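Uncharacterized protein (Bacteroides ovatus, PDB 4FXT) is of unknown function, a DUF3823-family protein whose two all-beta domains are related by sequence to the transthyretin and E-set groups. Local coordinates at residues Gly109-Ala114 against Thr162-Ile167; Leu64-Asn69 against Ile92-Tyr97; Glu128-Tyr133 against Ala179-Lys184. All blocks are in the same frame, centred on the assembly; numbering follows the deposited sequence.

Contact 1: Gly109-Ala114 against Thr162-Ile167; sequences GNKITA and TAEIEI
I112 and A114 pair with I165 and A163 through both backbone N-H and C=O groups, for instance A114 N to A163 O at 2.7 Å. Beyond the last bridge, I167 N still reaches N110 O at 2.8 Å. On the apolar face I112 lays its CG1 against I167 CG1, 3.8 Å away, the two side chains crossing at about a right angle, while I165 CG2 comes up beside I112 CB.

The other face is polar. T113 and E164 lie side by side and point the same way, and T113 OG1 donates to the anti lone pair of E164 OE2 at 3.2 Å; N108 ND2 holds the same hydroxyl more firmly. The K111 chain runs extended as far as CE and then bends (chi4 61°), bringing NZ to a weak salt bridge with E166 OE1 at 3.5 Å and a weak bond to N110 OD1.

Strand 160-166 is the outermost of its three-strand antiparallel sheet, and T113 continues the pairing to A106 on strand 98-108. The apolar face packs on I132 and L134 of strand 127-135, with L201 touching I112 and I167.

Contact 2: Leu64-Asn69 against Ile92-Tyr97; sequences LVRMGN and IPVTPY
R66 meets the backbone of P93 edge-on: NE and NH2, both on one side of the guanidinium, converge on the single carbonyl oxygen. P93 O lies 2.9 Å from R66 NE and 2.8 Å from R66 NH2, only 1° out of the guanidinium plane. Sharing one acceptor bends both bonds, to about 145° at the hydrogens. The R66 chain, extended from CG to NE, spans the distance between the two segments, where the CA atoms of R66 and V94 stand 8.1 Å apart. R66 NH1 carries a salt bridge to D78, and an alanine at R66 would probably leave D78 without its mate and P93 O without both of its donors here.

Beside it L64 and I92 reach toward each other tip to tip, L64 CD1 against I92 CD1 at 3.8 Å, while L64 CD2 rests near I92 CG2. The apolar pair bridges strand 60-68 and strand 88-93, which belong to different sheets of the N-terminal half, and I80 and F30 pack around it.

The positive charge of the buried guanidinium is likely to be balanced by D78, with the P93 carbonyl dipole adding to its stabilisation.

Contact 3: Glu128-Tyr133 against Ala179-Lys184; sequences ENVGIY and ARVGVK
K184 CG stands anti to the backbone N (chi1 -168°) and its chain stays extended until chi4 (-62°) turns NZ aside; E128, with CG beside its own backbone N, runs alongside and points the same way. NZ thereby meets E128 OE1 at 2.9 Å, from above the carboxylate plane rather than within it, in a salt bridge. S188 O takes a further hydrogen bond from NZ.

The backbone beneath is irregular: E128 and N129 both face K184, a classic beta bulge, in which K184 O accepts from E128 N at 2.8 Å and more weakly from N129 N at 3.4 Å. From there the antiparallel pairing is regular, in the middle of a four-strand sheet of the C-terminal domain, which belongs to a family placed with the E-set group.

G131 and G182 form a hydrogen-bonded pair, and the Y133 ring lies beside these two residues without side chains, turning its edge to G182 N, 4.1 Å from CE2. R180 starts out on this same face, but the end of its side chain leads away from strand 127-135, its guanidinium bonded to the carbonyl oxygens of V23, T140 and S194. On the opposite face the side chains of V130 and V183 cross obliquely, V130 CG2 to V183 CG2 at 3.9 Å, and F98 and V100 of strand 98-108 pack on V183.

Overall arrangement
From the N terminus, contact 2 comes first: 92-97 returns to 64-69 after 22 residues, tying strand 60-68 to strand 88-93 in the N-terminal DUF3823 domain. It closes before the others open. In the C-terminal domain the segments alternate, 109-114, 128-133, 162-167, 179-184, so contacts 1 and 3 cross. Each closes a loop of about 46 residues in its own sheet, and the two sheets face each other: I165 CD1 packs on I132 O, and A163 CB on I132 CD1. The centres of contacts 1 and 3 lie about 14 Å apart. Contact 2 stays separate, its nearest atoms about 7 Å from contact 3 and about 19 Å from contact 1, across the chain's centre from the latter.

Contact 1: Gly109-Ala114 against Thr162-Ile167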
# COMPACT_ATOMS: atom_id res chain seq x y z
N GLY A 109 16.48 -15.27 16.05
CA GLY A 109 16.14 -15.56 17.44
C GLY A 109 14.66 -15.37 17.70
O GLY A 109 13.83 -16.00 17.04
N ASN A 110 14.33 -14.47 18.66
CA ASN A 110 12.95 -14.10 19.01
C ASN A 110 12.57 -12.80 18.30
O ASN A 110 11.62 -12.12 18.71
CB ASN A 110 12.79 -13.96 20.53
CG ASN A 110 13.61 -12.84 21.17
OD1 ASN A 110 14.74 -12.52 20.76
ND2 ASN A 110 13.07 -12.23 22.23
N LYS A 111 13.33 -12.44 17.25
CA LYS A 111 13.13 -11.18 16.54
C LYS A 111 13.01 -11.39 15.03
O LYS A 111 13.38 -12.43 14.49
CB LYS A 111 14.29 -10.20 16.86
CG LYS A 111 14.21 -9.68 18.30
CD LYS A 111 15.31 -8.75 18.75
CE LYS A 111 15.01 -8.19 20.13
NZ LYS A 111 14.90 -9.24 21.19
N ILE A 112 12.42 -10.38 14.38
CA ILE A 112 12.28 -10.30 12.92
C ILE A 112 13.13 -9.12 12.49
O ILE A 112 12.86 -7.99 12.88
CB ILE A 112 10.81 -10.21 12.41
CG1 ILE A 112 9.93 -11.40 12.87
CG2 ILE A 112 10.77 -10.03 10.89
CD1 ILE A 112 10.29 -12.80 12.31
N THR A 113 14.18 -9.40 11.72
CA THR A 113 15.06 -8.37 11.21
C THR A 113 14.45 -7.83 9.91
O THR A 113 14.33 -8.57 8.93
CB THR A 113 16.48 -8.91 11.02
OG1 THR A 113 16.92 -9.52 12.23
CG2 THR A 113 17.45 -7.82 10.60
N ALA A 114 14.06 -6.55 9.93
CA ALA A 114 13.49 -5.87 8.78
C ALA A 114 14.52 -4.97 8.13
O ALA A 114 15.17 -4.18 8.81
CB ALA A 114 12.28 -5.05 9.20
N THR A 162 17.99 -1.00 8.87
CA THR A 162 17.67 -2.25 9.56
C THR A 162 16.99 -1.95 10.90
O THR A 162 17.42 -1.06 11.63
CB THR A 162 18.95 -3.09 9.75
OG1 THR A 162 19.56 -3.31 8.49
CG2 THR A 162 18.69 -4.42 10.46
N ALA A 163 15.92 -2.68 11.21
CA ALA A 163 15.19 -2.60 12.46
C ALA A 163 14.74 -4.00 12.89
O ALA A 163 14.43 -4.84 12.03
CB ALA A 163 14.02 -1.65 12.34
N GLU A 164 14.76 -4.28 14.20
CA GLU A 164 14.37 -5.58 14.71
C GLU A 164 13.18 -5.46 15.63
O GLU A 164 13.27 -4.74 16.64
CB GLU A 164 15.53 -6.25 15.43
CG GLU A 164 16.70 -6.58 14.54
CD GLU A 164 17.85 -7.25 15.26
OE1 GLU A 164 18.24 -6.75 16.35
OE2 GLU A 164 18.41 -8.22 14.70
N ILE A 165 12.08 -6.18 15.29
CA ILE A 165 10.83 -6.24 16.04
C ILE A 165 10.76 -7.62 16.70
O ILE A 165 11.04 -8.63 16.06
CB ILE A 165 9.59 -5.94 15.14
CG1 ILE A 165 8.28 -5.89 15.97
CG2 ILE A 165 9.50 -6.90 13.94
CD1 ILE A 165 7.10 -5.34 15.28
N GLU A 166 10.41 -7.65 17.99
CA GLU A 166 10.29 -8.88 18.75
C GLU A 166 8.98 -9.64 18.38
O GLU A 166 7.90 -9.05 18.30
CB GLU A 166 10.33 -8.56 20.24
CG GLU A 166 10.42 -9.80 21.11
CD GLU A 166 10.74 -9.54 22.57
OE1 GLU A 166 11.84 -9.00 22.85
OE2 GLU A 166 9.97 -10.02 23.42
N ILE A 167 9.09 -10.97 18.19
CA ILE A 167 7.98 -11.85 17.86
C ILE A 167 7.08 -11.95 19.10
O ILE A 167 7.58 -12.33 20.17
CB ILE A 167 8.47 -13.23 17.35
CG1 ILE A 167 9.44 -13.10 16.18
CG2 ILE A 167 7.29 -14.12 16.99
CD1 ILE A 167 10.15 -14.38 15.75

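Contact 2: Leu64-Asn69 against Ile92-Tyr97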
# COMPACT_ATOMS: atom_id res chain seq x y z
N LEU A 64 -11.38 8.33 -14.60
CA LEU A 64 -10.96 7.91 -13.26
C LEU A 64 -10.22 9.03 -12.57
O LEU A 64 -9.35 9.67 -13.17
CB LEU A 64 -10.07 6.64 -13.31
CG LEU A 64 -9.60 6.02 -11.98
CD1 LEU A 64 -9.40 4.60 -12.09
CD2 LEU A 64 -8.33 6.68 -11.47
N VAL A 65 -10.53 9.23 -11.27
CA VAL A 65 -9.88 10.24 -10.44
C VAL A 65 -9.40 9.65 -9.15
O VAL A 65 -10.02 8.72 -8.61
CB VAL A 65 -10.77 11.48 -10.13
CG1 VAL A 65 -10.93 12.37 -11.35
CG2 VAL A 65 -12.12 11.09 -9.53
N ARG A 66 -8.30 10.19 -8.65
CA ARG A 66 -7.70 9.80 -7.37
C ARG A 66 -8.36 10.64 -6.30
O ARG A 66 -8.50 11.85 -6.46
CB ARG A 66 -6.17 9.97 -7.39
CG ARG A 66 -5.43 9.25 -8.52
CD ARG A 66 -4.03 9.79 -8.62
NE ARG A 66 -3.33 9.45 -9.87
CZ ARG A 66 -3.45 10.13 -11.02
NH1 ARG A 66 -4.34 11.11 -11.14
NH2 ARG A 66 -2.75 9.76 -12.09
N MSE A 67 -8.80 10.00 -5.23
CA MSE A 67 -9.47 10.68 -4.11
C MSE A 67 -9.39 9.80 -2.84
O MSE A 67 -8.62 8.81 -2.79
CB MSE A 67 -10.95 11.03 -4.47
CG MSE A 67 -11.67 9.93 -5.25
SE MSE A 67 -11.81 8.15 -4.42
CE MSE A 67 -13.15 8.61 -2.97
N GLY A 68 -10.19 10.19 -1.84
CA GLY A 68 -10.29 9.49 -0.58
C GLY A 68 -9.12 9.77 0.33
O GLY A 68 -8.58 10.87 0.32
N ASN A 69 -8.71 8.76 1.13
CA ASN A 69 -7.66 8.91 2.13
C ASN A 69 -6.38 8.20 1.72
O ASN A 69 -5.44 8.15 2.53
CB ASN A 69 -8.14 8.36 3.45
CG ASN A 69 -9.34 9.09 3.99
OD1 ASN A 69 -9.35 10.32 4.20
ND2 ASN A 69 -10.35 8.33 4.31
N ILE A 92 -2.90 2.40 -12.84
CA ILE A 92 -3.13 3.81 -12.51
C ILE A 92 -1.88 4.39 -11.85
O ILE A 92 -1.59 4.05 -10.70
CB ILE A 92 -4.40 4.01 -11.62
CG1 ILE A 92 -5.65 3.35 -12.24
CG2 ILE A 92 -4.64 5.49 -11.29
CD1 ILE A 92 -6.06 3.84 -13.68
N PRO A 93 -1.15 5.29 -12.53
CA PRO A 93 0.03 5.88 -11.90
C PRO A 93 -0.40 6.80 -10.75
O PRO A 93 -1.35 7.62 -10.88
CB PRO A 93 0.71 6.62 -13.05
CG PRO A 93 -0.37 6.95 -13.99
CD PRO A 93 -1.36 5.84 -13.90
N VAL A 94 0.22 6.55 -9.60
CA VAL A 94 0.00 7.34 -8.40
C VAL A 94 1.37 7.93 -8.02
O VAL A 94 2.41 7.49 -8.54
CB VAL A 94 -0.67 6.56 -7.25
CG1 VAL A 94 -2.07 6.09 -7.64
CG2 VAL A 94 0.19 5.39 -6.74
N THR A 95 1.36 8.96 -7.14
CA THR A 95 2.60 9.57 -6.66
C THR A 95 2.48 9.59 -5.10
O THR A 95 1.85 10.49 -4.53
CB THR A 95 2.88 10.96 -7.33
OG1 THR A 95 1.95 11.94 -6.88
CG2 THR A 95 2.92 10.90 -8.88
N PRO A 96 3.03 8.55 -4.42
CA PRO A 96 3.00 8.52 -2.95
C PRO A 96 3.79 9.68 -2.33
O PRO A 96 4.67 10.25 -3.00
CB PRO A 96 3.64 7.17 -2.59
CG PRO A 96 3.92 6.49 -3.85
CD PRO A 96 3.85 7.44 -4.96
N TYR A 97 3.48 10.04 -1.07
CA TYR A 97 4.21 11.13 -0.41
C TYR A 97 5.59 10.59 -0.04
O TYR A 97 6.63 11.17 -0.38
CB TYR A 97 3.43 11.67 0.78
CG TYR A 97 2.08 12.23 0.36
CD1 TYR A 97 1.98 13.46 -0.27
CD2 TYR A 97 0.90 11.53 0.63
CE1 TYR A 97 0.74 13.96 -0.68
CE2 TYR A 97 -0.34 12.03 0.24
CZ TYR A 97 -0.41 13.25 -0.41
OH TYR A 97 -1.61 13.81 -0.79

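Contact 3: Glu128-Tyr133 against Ala179-Lys184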
# COMPACT_ATOMS: atom_id res chain seq x y z
N GLU A 128 5.79 11.45 9.55
CA GLU A 128 5.20 11.39 10.91
C GLU A 128 5.71 10.21 11.68
O GLU A 128 6.01 10.34 12.88
CB GLU A 128 3.67 11.35 10.92
CG GLU A 128 2.96 12.64 10.50
CD GLU A 128 1.45 12.60 10.71
OE1 GLU A 128 0.95 11.54 11.16
OE2 GLU A 128 0.78 13.63 10.46
N ASN A 129 5.79 9.05 11.01
CA ASN A 129 6.23 7.80 11.64
C ASN A 129 6.58 6.76 10.62
O ASN A 129 6.06 6.76 9.49
CB ASN A 129 5.11 7.22 12.57
CG ASN A 129 5.53 6.05 13.41
OD1 ASN A 129 6.53 6.11 14.14
ND2 ASN A 129 4.73 4.99 13.40
N VAL A 130 7.44 5.83 11.04
CA VAL A 130 7.77 4.62 10.31
C VAL A 130 7.45 3.48 11.26
O VAL A 130 7.84 3.53 12.42
CB VAL A 130 9.20 4.59 9.76
CG1 VAL A 130 9.47 3.28 9.03
CG2 VAL A 130 9.44 5.79 8.85
N GLY A 131 6.73 2.48 10.78
CA GLY A 131 6.35 1.32 11.57
C GLY A 131 6.64 -0.02 10.93
O GLY A 131 6.58 -0.15 9.71
N ILE A 132 7.01 -1.02 11.76
CA ILE A 132 7.16 -2.42 11.39
C ILE A 132 6.00 -3.15 12.03
O ILE A 132 5.75 -2.95 13.22
CB ILE A 132 8.54 -3.07 11.71
CG1 ILE A 132 9.73 -2.32 11.10
CG2 ILE A 132 8.58 -4.56 11.32
CD1 ILE A 132 10.31 -1.47 12.00
N TYR A 133 5.26 -3.94 11.25
CA TYR A 133 4.08 -4.65 11.75
C TYR A 133 4.21 -6.15 11.52
O TYR A 133 4.76 -6.57 10.49
CB TYR A 133 2.83 -4.10 11.05
CG TYR A 133 2.72 -2.59 11.19
CD1 TYR A 133 2.26 -2.01 12.37
CD2 TYR A 133 3.09 -1.74 10.15
CE1 TYR A 133 2.22 -0.63 12.53
CE2 TYR A 133 3.02 -0.36 10.28
CZ TYR A 133 2.59 0.19 11.48
OH TYR A 133 2.57 1.55 11.67
N ALA A 179 4.81 -9.97 7.74
CA ALA A 179 5.54 -8.79 8.17
C ALA A 179 5.40 -7.71 7.17
O ALA A 179 5.26 -8.00 5.97
CB ALA A 179 7.00 -9.13 8.39
N ARG A 180 5.42 -6.45 7.63
CA ARG A 180 5.21 -5.31 6.73
C ARG A 180 5.77 -4.01 7.31
O ARG A 180 5.78 -3.82 8.52
CB ARG A 180 3.69 -5.16 6.51
CG ARG A 180 3.32 -4.64 5.16
CD ARG A 180 1.83 -4.64 5.01
NE ARG A 180 1.46 -4.15 3.68
CZ ARG A 180 0.25 -3.72 3.36
NH1 ARG A 180 -0.70 -3.65 4.27
NH2 ARG A 180 0.01 -3.29 2.12
N VAL A 181 6.20 -3.10 6.43
CA VAL A 181 6.77 -1.80 6.81
C VAL A 181 5.83 -0.71 6.29
O VAL A 181 5.42 -0.79 5.13
CB VAL A 181 8.23 -1.60 6.30
CG1 VAL A 181 8.81 -0.28 6.75
CG2 VAL A 181 9.14 -2.74 6.72
N GLY A 182 5.50 0.27 7.14
CA GLY A 182 4.61 1.37 6.79
C GLY A 182 5.22 2.72 7.09
O GLY A 182 5.86 2.87 8.11
N VAL A 183 5.03 3.70 6.22
CA VAL A 183 5.51 5.08 6.50
C VAL A 183 4.30 6.02 6.37
O VAL A 183 3.61 5.97 5.36
CB VAL A 183 6.73 5.56 5.64
CG1 VAL A 183 6.49 5.37 4.16
CG2 VAL A 183 7.10 7.00 5.93
N LYS A 184 4.05 6.86 7.41
CA LYS A 184 2.95 7.84 7.40
C LYS A 184 3.47 9.27 7.29
O LYS A 184 4.41 9.64 8.00
CB LYS A 184 2.08 7.73 8.64
CG LYS A 184 0.82 8.55 8.45
CD LYS A 184 -0.07 8.61 9.64
CE LYS A 184 -1.26 9.46 9.34
NZ LYS A 184 -0.90 10.84 9.02